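Local coordinates for protein adenylate isopentenyltransferase (Humulus lupulus, PDB 3A8T) that catalyses the transfer of an isopentenyl group from dimethylallyl diphosphate to ATP, ADP or AMP in cytokinin biosynthesis, with magnesium as cofactor, at residues L43-A48 and C176-D181; G52-S57 and V134-S139; S71-V76 and S139-H144; R297-T302 and K323-P328. One frame throughout, in Å; residues are numbered along the deposited sequence.

Interaction 1 of 4, residues L43-A48 and C176-D181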
# COMPACT_ATOMS: atom_id res chain seq x y z
N LEU A 43 -0.62 10.94 13.62
CA LEU A 43 0.05 9.67 13.75
C LEU A 43 0.39 9.21 12.34
O LEU A 43 -0.47 9.30 11.44
CB LEU A 43 -0.86 8.67 14.43
CG LEU A 43 -0.32 7.28 14.73
CD1 LEU A 43 1.01 7.37 15.54
CD2 LEU A 43 -1.41 6.54 15.51
N VAL A 44 1.61 8.75 12.15
CA VAL A 44 2.04 8.31 10.84
C VAL A 44 2.47 6.85 10.87
O VAL A 44 3.37 6.50 11.59
CB VAL A 44 3.19 9.21 10.32
CG1 VAL A 44 3.67 8.73 8.92
CG2 VAL A 44 2.73 10.66 10.33
N LEU A 45 1.79 6.01 10.12
CA LEU A 45 2.12 4.59 10.10
C LEU A 45 2.87 4.33 8.82
O LEU A 45 2.30 4.46 7.74
CB LEU A 45 0.86 3.68 10.18
CG LEU A 45 -0.12 3.88 11.37
CD1 LEU A 45 -0.95 2.67 11.56
CD2 LEU A 45 0.60 4.28 12.64
N MET A 46 4.15 3.98 8.98
CA MET A 46 5.09 3.72 7.91
C MET A 46 5.64 2.30 7.78
O MET A 46 5.65 1.50 8.73
CB MET A 46 6.28 4.66 8.05
CG MET A 46 6.03 6.07 7.53
SD MET A 46 7.53 7.09 7.73
CE MET A 46 7.92 6.46 9.26
N GLY A 47 6.13 2.00 6.58
CA GLY A 47 6.69 0.71 6.30
C GLY A 47 6.48 0.31 4.84
O GLY A 47 5.67 0.90 4.11
N ALA A 48 7.26 -0.67 4.41
CA ALA A 48 7.15 -1.17 3.06
C ALA A 48 5.75 -1.78 2.86
O ALA A 48 5.01 -2.00 3.83
CB ALA A 48 8.23 -2.22 2.78
N CYS A 176 4.01 11.44 15.18
CA CYS A 176 4.45 10.25 15.89
C CYS A 176 4.55 9.29 14.70
O CYS A 176 3.61 9.16 13.93
CB CYS A 176 3.41 9.75 16.90
SG CYS A 176 3.86 8.16 17.67
N PHE A 177 5.70 8.66 14.53
CA PHE A 177 5.95 7.78 13.42
C PHE A 177 6.07 6.36 13.87
O PHE A 177 6.99 6.04 14.58
CB PHE A 177 7.28 8.12 12.75
CG PHE A 177 7.36 9.49 12.18
CD1 PHE A 177 6.77 9.79 10.95
CD2 PHE A 177 8.07 10.50 12.84
CE1 PHE A 177 6.88 11.07 10.39
CE2 PHE A 177 8.19 11.78 12.29
CZ PHE A 177 7.59 12.06 11.06
N LEU A 178 5.15 5.49 13.47
CA LEU A 178 5.30 4.08 13.81
C LEU A 178 5.79 3.46 12.51
O LEU A 178 5.18 3.67 11.45
CB LEU A 178 3.99 3.44 14.20
CG LEU A 178 3.30 4.02 15.43
CD1 LEU A 178 2.01 3.28 15.76
CD2 LEU A 178 4.27 3.95 16.58
N TRP A 179 6.91 2.75 12.58
CA TRP A 179 7.47 2.10 11.41
C TRP A 179 7.39 0.58 11.66
O TRP A 179 8.03 0.07 12.58
CB TRP A 179 8.92 2.57 11.19
CG TRP A 179 9.74 1.72 10.26
CD1 TRP A 179 9.31 1.06 9.14
CD2 TRP A 179 11.15 1.50 10.33
NE1 TRP A 179 10.37 0.44 8.51
CE2 TRP A 179 11.51 0.69 9.22
CE3 TRP A 179 12.15 1.89 11.22
CZ2 TRP A 179 12.81 0.28 8.99
CZ3 TRP A 179 13.46 1.48 10.99
CH2 TRP A 179 13.78 0.68 9.89
N VAL A 180 6.57 -0.11 10.86
CA VAL A 180 6.42 -1.56 10.98
C VAL A 180 7.45 -2.20 10.09
O VAL A 180 7.42 -2.06 8.88
CB VAL A 180 4.96 -2.06 10.60
CG1 VAL A 180 4.83 -3.54 10.86
CG2 VAL A 180 3.94 -1.33 11.45
N ASP A 181 8.39 -2.90 10.69
CA ASP A 181 9.46 -3.51 9.95
C ASP A 181 9.36 -5.05 9.95
O ASP A 181 8.88 -5.68 10.89
CB ASP A 181 10.78 -2.99 10.56
CG ASP A 181 12.04 -3.47 9.82
OD1 ASP A 181 12.16 -3.32 8.57
OD2 ASP A 181 12.93 -3.97 10.53
O HOH W 1 9.10 -1.58 6.50
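Neighbouring parallel strands of the central sheet meet here: 43-46 runs beside 176-181, and Leu-43 to Met-46 pair in register with Cys-176 to Trp-179. The strand axes approach to 4.7 Å at 17°, close enough for an unbroken ladder. Val-44 N gives a bond to Cys-176 O and Val-44 O takes one from Leu-178 N; two residues on, Met-46 N bonds Leu-178 O (2.7 Å, nearly straight at 175°) and Met-46 O receives Val-180 N. On one face of the sheet Leu-45 CD2 lies 3.6 Å from Leu-178 CD1, the two side chains side by side and pointing the same way, while Leu-43 CD1 reaches Cys-176 SG at 3.6 Å. Strand 43-46 leads straight into the ATP-binding P-loop, as in other P-loop NTPase folds, and Gly-47 starts that turn with backbone angles at which a CB would jam against the preceding carbonyl and clash with Val-180 O. The other face carries Val-44, Phe-177, Met-46 and Trp-179. Val-44 CB packs 3.7 Å from Phe-177 CD1, and the methionine makes an oblique Met-aromatic contact, its SD 5.4 Å from the centroid of the Phe-177 ring; the bend at chi3 (-40°) carries Met-46 CE to Phe-177 CD1. Met-46 O also lies in the plane of the Trp-179 ring, at its edge. One water accepts from Ala-48 N and Trp-179 NE1 and donates to Val-180 O at 3.0 Å.

Interaction 2 of 4, residues G52-S57 and V134-S139. With ATP (adenosine-5'-triphosphate), chain B; PO4 (phosphate ion), chain C.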
# COMPACT_ATOMS: atom_id res chain seq x y z
N GLY A 52 1.53 -4.78 7.05
CA GLY A 52 0.46 -4.76 8.03
C GLY A 52 0.09 -3.38 8.57
O GLY A 52 -0.44 -3.29 9.66
N LYS A 53 0.37 -2.31 7.82
CA LYS A 53 0.03 -0.98 8.25
C LYS A 53 -1.46 -0.72 8.38
O LYS A 53 -1.92 -0.13 9.35
CB LYS A 53 0.66 0.03 7.34
CG LYS A 53 2.09 0.35 7.72
CD LYS A 53 2.97 0.56 6.51
CE LYS A 53 2.21 0.99 5.22
NZ LYS A 53 2.68 0.05 4.14
N SER A 54 -2.24 -1.13 7.40
CA SER A 54 -3.68 -0.92 7.51
C SER A 54 -4.25 -1.62 8.74
O SER A 54 -5.03 -1.06 9.50
CB SER A 54 -4.35 -1.44 6.26
OG SER A 54 -3.79 -0.76 5.16
N ARG A 55 -3.83 -2.86 8.91
CA ARG A 55 -4.20 -3.74 10.03
C ARG A 55 -4.02 -3.01 11.34
O ARG A 55 -4.92 -2.92 12.20
CB ARG A 55 -3.24 -4.92 10.06
CG ARG A 55 -3.83 -6.26 10.15
CD ARG A 55 -4.51 -6.54 11.46
NE ARG A 55 -5.15 -7.85 11.28
CZ ARG A 55 -5.80 -8.54 12.19
NH1 ARG A 55 -5.94 -8.10 13.43
NH2 ARG A 55 -6.34 -9.69 11.83
N LEU A 56 -2.81 -2.50 11.50
CA LEU A 56 -2.46 -1.84 12.73
C LEU A 56 -3.33 -0.62 12.95
O LEU A 56 -3.76 -0.36 14.08
CB LEU A 56 -0.98 -1.50 12.73
CG LEU A 56 -0.49 -0.71 13.91
CD1 LEU A 56 -0.75 -1.40 15.17
CD2 LEU A 56 0.94 -0.51 13.76
N SER A 57 -3.62 0.11 11.87
CA SER A 57 -4.43 1.32 11.98
C SER A 57 -5.80 0.98 12.50
O SER A 57 -6.39 1.77 13.27
CB SER A 57 -4.54 2.05 10.65
OG SER A 57 -5.28 1.35 9.68
N VAL A 134 -4.64 9.57 11.26
CA VAL A 134 -3.57 8.58 11.11
C VAL A 134 -3.22 8.41 9.64
O VAL A 134 -4.06 7.95 8.87
CB VAL A 134 -4.03 7.26 11.65
CG1 VAL A 134 -2.91 6.24 11.65
CG2 VAL A 134 -4.61 7.47 13.06
N LEU A 135 -2.01 8.80 9.26
CA LEU A 135 -1.55 8.67 7.88
C LEU A 135 -1.08 7.22 7.66
O LEU A 135 -0.12 6.81 8.26
CB LEU A 135 -0.39 9.62 7.64
CG LEU A 135 -0.09 10.01 6.21
CD1 LEU A 135 -1.27 10.67 5.57
CD2 LEU A 135 1.14 10.94 6.22
N VAL A 136 -1.77 6.46 6.81
CA VAL A 136 -1.42 5.06 6.60
C VAL A 136 -1.06 4.76 5.17
O VAL A 136 -1.89 4.85 4.24
CB VAL A 136 -2.61 4.13 7.03
CG1 VAL A 136 -2.24 2.65 6.90
CG2 VAL A 136 -2.99 4.46 8.47
N GLY A 137 0.20 4.39 4.98
CA GLY A 137 0.62 4.10 3.63
C GLY A 137 2.12 4.16 3.42
O GLY A 137 2.90 4.56 4.30
N GLY A 138 2.50 3.76 2.22
CA GLY A 138 3.89 3.69 1.91
C GLY A 138 4.48 4.52 0.80
O GLY A 138 5.60 4.19 0.38
N SER A 139 3.78 5.55 0.32
CA SER A 139 4.38 6.37 -0.74
C SER A 139 5.08 7.49 -0.03
O SER A 139 4.47 8.48 0.37
CB SER A 139 3.35 6.93 -1.69
OG SER A 139 2.63 5.86 -2.23
PG ATP B . 8.25 6.72 -6.59
O1G ATP B . 8.06 8.20 -6.49
O2G ATP B . 7.54 6.23 -7.97
O3G ATP B . 9.82 6.36 -6.66
PB ATP B . 6.77 6.77 -4.27
O1B ATP B . 7.53 7.23 -3.15
O2B ATP B . 6.19 8.00 -5.01
O3B ATP B . 7.66 5.90 -5.27
PA ATP B . 5.56 4.27 -3.76
O1A ATP B . 6.83 3.67 -3.40
O2A ATP B . 4.47 3.73 -2.67
O3A ATP B . 5.51 5.92 -3.69
O5' ATP B . 4.99 3.73 -5.18
C5' ATP B . 5.97 3.62 -6.17
C4' ATP B . 5.45 2.63 -7.19
O4' ATP B . 5.22 1.37 -6.54
C3' ATP B . 4.08 3.00 -7.82
O3' ATP B . 4.25 3.84 -8.95
C2' ATP B . 3.49 1.62 -8.16
O2' ATP B . 3.94 1.20 -9.40
C1' ATP B . 4.01 0.70 -7.07
N9 ATP B . 2.98 0.53 -6.00
C8 ATP B . 2.91 1.24 -4.80
N7 ATP B . 1.82 0.90 -4.14
C5 ATP B . 1.13 -0.03 -4.85
C6 ATP B . -0.11 -0.77 -4.68
N6 ATP B . -0.92 -0.61 -3.59
N1 ATP B . -0.46 -1.64 -5.65
C2 ATP B . 0.29 -1.82 -6.73
N3 ATP B . 1.43 -1.16 -6.93
C4 ATP B . 1.89 -0.28 -6.06
P PO4 C . 0.00 -2.64 4.23
O1 PO4 C . -1.18 -1.76 4.46
O2 PO4 C . 0.40 -2.54 2.79
O3 PO4 C . 1.13 -2.21 5.09
O4 PO4 C . -0.35 -4.04 4.55
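Lys-53 and Ser-57 of helix 53-57 lie over Val-136 of strand 134-136, while the helix start holds a phosphate ion, probably from the crystallisation liquor. Gly-52, at the N-cap position, sends its N to PO4 O4; its phi of 84° would press a CB against the preceding carbonyl. Lys-53, the P-loop lysine, grips PO4 O3 twice, through its backbone N (2.8 Å, 157°) and through NZ at 2.9 Å. Bends at chi2, chi3 and chi4 curl this chain back round O3, and its CE rests 3.6 Å from Gly-137 C. NZ also bonds the carbonyl oxygens of Gly-47 and Ala-48, so it bridges the loop carbonyls and the anion. An alanine in place of Lys-53 would probably leave O3 with the backbone N but without its ammonium partner, and the two P-loop carbonyls without that donor. Ser-54 binds PO4 O1 with both N and OG (OG to O1 2.9 Å); chi1 of -58° sets OG beside the backbone N, where both can reach the same oxygen. One turn on, Ser-57 CB meets Val-136 CG2 at 3.6 Å. The other branch, Val-136 CG1, lies 3.7 Å from Lys-53 O, so the valine straddles the first turn of the helix. Beyond the two glycines, Ser-139 OG bonds ATP O2A at 2.8 Å. Helix 53-61 packs over the sheet, Ser-57 touching Val-68 of strand 66-70 and Leu-45 of strand 41-46, while Leu-56 reaches helix 315-338.

Interaction 3 of 4, residues S71-V76 and S139-H144. With ATP (adenosine-5'-triphosphate), chain B.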
# COMPACT_ATOMS: atom_id res chain seq x y z
N SER A 71 -2.15 7.07 2.48
CA SER A 71 -0.97 7.72 1.87
C SER A 71 -0.31 6.85 0.79
O SER A 71 0.79 7.13 0.35
CB SER A 71 0.08 8.07 2.93
OG SER A 71 0.48 6.92 3.63
N ASP A 72 -0.99 5.79 0.39
CA ASP A 72 -0.49 4.91 -0.68
C ASP A 72 -0.99 5.57 -2.00
O ASP A 72 -2.17 5.79 -2.20
CB ASP A 72 -1.04 3.52 -0.44
CG ASP A 72 -0.70 2.57 -1.54
OD1 ASP A 72 -1.06 2.84 -2.70
OD2 ASP A 72 -0.07 1.54 -1.24
N LYS A 73 -0.07 5.94 -2.87
CA LYS A 73 -0.47 6.64 -4.07
C LYS A 73 -1.27 5.88 -5.14
O LYS A 73 -1.88 6.51 -6.01
CB LYS A 73 0.75 7.36 -4.70
CG LYS A 73 1.73 6.48 -5.44
CD LYS A 73 2.84 7.35 -6.06
CE LYS A 73 3.57 6.61 -7.19
NZ LYS A 73 4.63 7.39 -7.83
N MET A 74 -1.29 4.54 -5.09
CA MET A 74 -2.09 3.78 -6.04
C MET A 74 -3.51 3.63 -5.45
O MET A 74 -4.51 3.68 -6.16
CB MET A 74 -1.48 2.39 -6.31
CG MET A 74 -0.24 2.41 -7.23
SD MET A 74 -0.67 3.20 -8.87
CE MET A 74 0.18 4.72 -8.69
N GLN A 75 -3.58 3.49 -4.13
CA GLN A 75 -4.82 3.29 -3.42
C GLN A 75 -5.74 4.49 -3.38
O GLN A 75 -6.87 4.37 -2.89
CB GLN A 75 -4.54 2.82 -1.99
CG GLN A 75 -4.00 1.42 -1.94
CD GLN A 75 -3.98 0.81 -0.58
OE1 GLN A 75 -4.45 1.39 0.38
NE2 GLN A 75 -3.45 -0.37 -0.48
N VAL A 76 -5.28 5.62 -3.91
CA VAL A 76 -6.09 6.81 -3.88
C VAL A 76 -7.12 6.72 -4.99
O VAL A 76 -8.13 7.37 -4.92
CB VAL A 76 -5.26 8.18 -4.06
CG1 VAL A 76 -4.33 8.38 -2.91
CG2 VAL A 76 -4.44 8.19 -5.39
N SER A 139 3.78 5.55 0.32
CA SER A 139 4.38 6.37 -0.74
C SER A 139 5.08 7.49 -0.03
O SER A 139 4.47 8.48 0.37
CB SER A 139 3.35 6.93 -1.69
OG SER A 139 2.63 5.86 -2.23
N ASN A 140 6.37 7.29 0.16
CA ASN A 140 7.19 8.26 0.85
C ASN A 140 7.13 9.61 0.17
O ASN A 140 7.25 10.62 0.81
CB ASN A 140 8.60 7.67 1.05
CG ASN A 140 8.57 6.41 2.01
OD1 ASN A 140 8.16 6.51 3.19
ND2 ASN A 140 8.99 5.23 1.49
N SER A 141 6.84 9.64 -1.13
CA SER A 141 6.69 10.91 -1.81
C SER A 141 5.40 11.63 -1.35
O SER A 141 5.35 12.88 -1.31
CB SER A 141 6.65 10.72 -3.33
OG SER A 141 5.36 10.29 -3.80
N PHE A 142 4.35 10.88 -1.01
CA PHE A 142 3.11 11.48 -0.54
C PHE A 142 3.25 11.84 0.92
O PHE A 142 2.80 12.90 1.34
CB PHE A 142 1.90 10.55 -0.73
CG PHE A 142 1.21 10.68 -2.09
CD1 PHE A 142 1.85 11.31 -3.17
CD2 PHE A 142 -0.08 10.20 -2.29
CE1 PHE A 142 1.21 11.46 -4.41
CE2 PHE A 142 -0.71 10.34 -3.54
CZ PHE A 142 -0.06 10.97 -4.58
N ILE A 143 3.88 10.98 1.70
CA ILE A 143 4.06 11.28 3.10
C ILE A 143 4.89 12.56 3.26
O ILE A 143 4.54 13.45 4.04
CB ILE A 143 4.78 10.14 3.81
CG1 ILE A 143 3.90 8.88 3.86
CG2 ILE A 143 5.13 10.57 5.21
CD1 ILE A 143 4.68 7.55 4.08
N HIS A 144 5.99 12.67 2.52
CA HIS A 144 6.85 13.87 2.59
C HIS A 144 6.16 15.14 2.09
O HIS A 144 6.20 16.17 2.75
CB HIS A 144 8.17 13.60 1.83
CG HIS A 144 8.81 14.82 1.26
ND1 HIS A 144 8.43 15.38 0.05
CD2 HIS A 144 9.79 15.63 1.75
CE1 HIS A 144 9.14 16.47 -0.18
NE2 HIS A 144 9.96 16.64 0.83
PG ATP B . 8.25 6.72 -6.59
O1G ATP B . 8.06 8.20 -6.49
O2G ATP B . 7.54 6.23 -7.97
O3G ATP B . 9.82 6.36 -6.66
PB ATP B . 6.77 6.77 -4.27
O1B ATP B . 7.53 7.23 -3.15
O2B ATP B . 6.19 8.00 -5.01
O3B ATP B . 7.66 5.90 -5.27
PA ATP B . 5.56 4.27 -3.76
O1A ATP B . 6.83 3.67 -3.40
O2A ATP B . 4.47 3.73 -2.67
O3A ATP B . 5.51 5.92 -3.69
O5' ATP B . 4.99 3.73 -5.18
C5' ATP B . 5.97 3.62 -6.17
C4' ATP B . 5.45 2.63 -7.19
O4' ATP B . 5.22 1.37 -6.54
C3' ATP B . 4.08 3.00 -7.82
O3' ATP B . 4.25 3.84 -8.95
C2' ATP B . 3.49 1.62 -8.16
O2' ATP B . 3.94 1.20 -9.40
C1' ATP B . 4.01 0.70 -7.07
N9 ATP B . 2.98 0.53 -6.00
C8 ATP B . 2.91 1.24 -4.80
N7 ATP B . 1.82 0.90 -4.14
C5 ATP B . 1.13 -0.03 -4.85
C6 ATP B . -0.11 -0.77 -4.68
N6 ATP B . -0.92 -0.61 -3.59
N1 ATP B . -0.46 -1.64 -5.65
C2 ATP B . 0.29 -1.82 -6.73
N3 ATP B . 1.43 -1.16 -6.93
C4 ATP B . 1.89 -0.28 -6.06
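Ser-71 and Ser-139 meet where the loop 71-76 passes the start of helix 140-144, the CA atoms of Asp-72 and Ser-139 being 5.1 Å apart. Residues 73-76 have helical backbone angles without the regular bonds. Ser-139 N makes a weak bond to Ser-71 O, but the stronger link joins Lys-73 N to Ser-139 OG (2.8 Å, 164°). That hydroxyl also donates to ATP O2A, so one atom connects the loop backbone to the alpha-phosphate. Within the loop Asp-72 OD1 accepts from Met-74 N, an Asx turn, and from Gln-75 N, while its OD2 takes a nearly linear bond from ATP N6 at 3.3 Å, the amine to which the isopentenyl group is transferred. Lys-73 CG sits between the backbone N and the carbonyl carbon, chi1 76°, and the chain then runs extended to the phosphates, where NZ bonds O2G (3.1 Å) and, weakly, O2B of ATP. Its CB lies over one face of the Phe-142 ring, 3.7 Å from the centroid, a CH-pi contact, and Val-76 CG1 meets the edge of the same ring. From the helix, Ser-141 OG bonds ATP O2B (2.7 Å), and Ser-141 N binds O1B. Phe-142 stacks on Phe-115 of helix 112-128; Ile-143 and Ser-71 both touch Leu-135, seating loop and helix on strand 132-136, while Asn-140 faces helix 257-289.

Interaction 4 of 4, residues R297-T302 and K323-P328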
# COMPACT_ATOMS: atom_id res chain seq x y z
N ARG A 297 9.60 5.00 15.46
CA ARG A 297 9.47 3.99 16.51
C ARG A 297 9.29 2.67 15.77
O ARG A 297 8.27 2.45 15.16
CB ARG A 297 8.26 4.34 17.40
CG ARG A 297 8.25 5.78 17.94
CD ARG A 297 9.44 6.08 18.85
NE ARG A 297 9.40 5.27 20.07
CZ ARG A 297 8.80 5.65 21.20
NH1 ARG A 297 8.21 6.84 21.28
NH2 ARG A 297 8.72 4.81 22.21
N ARG A 298 10.30 1.81 15.79
CA ARG A 298 10.24 0.57 15.03
C ARG A 298 9.51 -0.58 15.65
O ARG A 298 9.74 -0.94 16.81
CB ARG A 298 11.64 0.11 14.62
CG ARG A 298 11.65 -0.98 13.53
CD ARG A 298 13.01 -1.15 12.82
NE ARG A 298 14.14 -1.15 13.74
CZ ARG A 298 14.51 -2.18 14.50
NH1 ARG A 298 13.86 -3.34 14.45
NH2 ARG A 298 15.54 -2.03 15.33
N LEU A 299 8.61 -1.17 14.87
CA LEU A 299 7.84 -2.32 15.36
C LEU A 299 8.31 -3.51 14.54
O LEU A 299 8.30 -3.45 13.33
CB LEU A 299 6.34 -2.12 15.17
CG LEU A 299 5.73 -0.91 15.89
CD1 LEU A 299 4.34 -0.68 15.38
CD2 LEU A 299 5.75 -1.09 17.41
N ASP A 300 8.75 -4.57 15.20
CA ASP A 300 9.20 -5.69 14.43
C ASP A 300 8.11 -6.72 14.28
O ASP A 300 7.85 -7.53 15.18
CB ASP A 300 10.42 -6.33 15.07
CG ASP A 300 11.09 -7.35 14.13
OD1 ASP A 300 10.41 -7.91 13.22
OD2 ASP A 300 12.29 -7.58 14.29
N ALA A 301 7.50 -6.70 13.10
CA ALA A 301 6.44 -7.61 12.74
C ALA A 301 6.95 -8.94 12.15
O ALA A 301 6.16 -9.75 11.68
CB ALA A 301 5.53 -6.92 11.71
N THR A 302 8.26 -9.17 12.15
CA THR A 302 8.78 -10.39 11.53
C THR A 302 8.21 -11.75 11.95
O THR A 302 7.85 -12.52 11.11
CB THR A 302 10.30 -10.45 11.63
OG1 THR A 302 10.85 -9.27 11.02
CG2 THR A 302 10.83 -11.73 10.94
N LYS A 323 1.14 -9.08 20.86
CA LYS A 323 2.27 -8.88 21.76
C LYS A 323 3.41 -8.08 21.18
O LYS A 323 3.92 -7.18 21.82
CB LYS A 323 2.83 -10.22 22.24
CG LYS A 323 1.89 -11.03 23.09
CD LYS A 323 2.40 -12.45 23.39
CE LYS A 323 3.77 -12.48 24.15
NZ LYS A 323 3.78 -11.86 25.54
N GLN A 324 3.82 -8.39 19.96
CA GLN A 324 4.97 -7.71 19.40
C GLN A 324 4.80 -6.41 18.65
O GLN A 324 5.72 -5.61 18.55
CB GLN A 324 5.77 -8.69 18.52
CG GLN A 324 6.20 -9.95 19.27
CD GLN A 324 7.24 -10.81 18.52
OE1 GLN A 324 7.94 -11.61 19.13
NE2 GLN A 324 7.34 -10.63 17.19
N VAL A 325 3.60 -6.19 18.14
CA VAL A 325 3.34 -5.01 17.32
C VAL A 325 2.30 -4.10 17.91
O VAL A 325 2.51 -2.93 18.05
CB VAL A 325 2.87 -5.45 15.90
CG1 VAL A 325 2.60 -4.26 15.05
CG2 VAL A 325 3.89 -6.39 15.26
N LEU A 326 1.16 -4.65 18.27
CA LEU A 326 0.10 -3.85 18.81
C LEU A 326 0.35 -3.33 20.19
O LEU A 326 0.34 -2.15 20.35
CB LEU A 326 -1.25 -4.60 18.71
CG LEU A 326 -2.50 -3.82 19.14
CD1 LEU A 326 -2.71 -2.56 18.25
CD2 LEU A 326 -3.73 -4.77 19.12
N GLU A 327 0.58 -4.17 21.19
CA GLU A 327 0.78 -3.65 22.57
C GLU A 327 1.79 -2.51 22.61
O GLU A 327 1.51 -1.46 23.18
CB GLU A 327 1.09 -4.80 23.56
CG GLU A 327 2.51 -4.82 24.24
CD GLU A 327 2.91 -6.26 24.85
OE1 GLU A 327 4.06 -6.72 24.55
OE2 GLU A 327 2.09 -6.91 25.60
N PRO A 328 2.96 -2.67 21.98
CA PRO A 328 3.94 -1.56 21.99
C PRO A 328 3.38 -0.26 21.35
O PRO A 328 3.55 0.81 21.86
CB PRO A 328 5.12 -2.14 21.21
CG PRO A 328 5.02 -3.63 21.46
CD PRO A 328 3.53 -3.88 21.37
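Leu-299 and Val-325 pack the edge strand of the parallel sheet, 297-300, against helix 323-328, part of the C-terminal helix 315-338. This is a strand-to-helix contact of the alpha/beta fold: the axes approach to 7.5 Å and run at 146°, closer to antiparallel than to parallel, and no hydrogen bond joins the segments. Apolar packing carries it. The side chains of Leu-299 and Val-325 cross at about a right angle, with Leu-299 CD1 4.0 Å from Val-325 CG1. The other leucine methyl, CD2, sits 3.8 Å from Val-325 O and also reaches Pro-328 CB, at 4.0 Å, so the forked end spans one turn of the helix. Chi1 (-61°) puts CG of Leu-299 anti to the carbonyl carbon, and chi2 (168°) then sets the two methyls against the helix. An alanine in place of Leu-299 would probably open a gap between strand and helix, leaving Val-325 CG1 and Pro-328 CB without their leucine methyls. Further along, Val-325 CG2 packs on Ala-301, 3.9 Å from its CB; anti to the carbonyl carbon, CG2 is the branch turned to the alanine while CG1 serves the leucine. Leu-56 of helix 53-61 also touches Leu-299, bringing a second helix to this side of the sheet. The polar bonds lie within segment 297-302, where the strand passes into helix 302-309. Ala-301 is at its N-cap position, and Asp-300 folds an Asx turn there: its OD1 accepts from Thr-302 N at 2.7 Å, nearly along its C-O axis, and by its syn lone pair from Thr-302 OG1 at 2.6 Å.

How the interactions relate
Interactions 1, 2 and 4 share one parallel sheet, in which strands 132-136, 41-46, 174-181 and 296-300 lie side by side. Centres of interactions 1 and 2 are 7 Å apart, and those of 1 and 4 about 10 Å; backbone pairs such as Leu-43 with Leu-135 and Trp-179 with Leu-299 join them. Interaction 3 shares Ser-139 with interaction 2, their centres 11 Å apart, and both touch ATP. Along the chain, interactions 2 and 3 cross each other inside the loop closed by interaction 1, and interaction 4 follows. Sheet strands thus deliver the P-loop and the ATP-binding loops to one end, while interaction 4, 22 Å between centres from interaction 3, packs the edge strand.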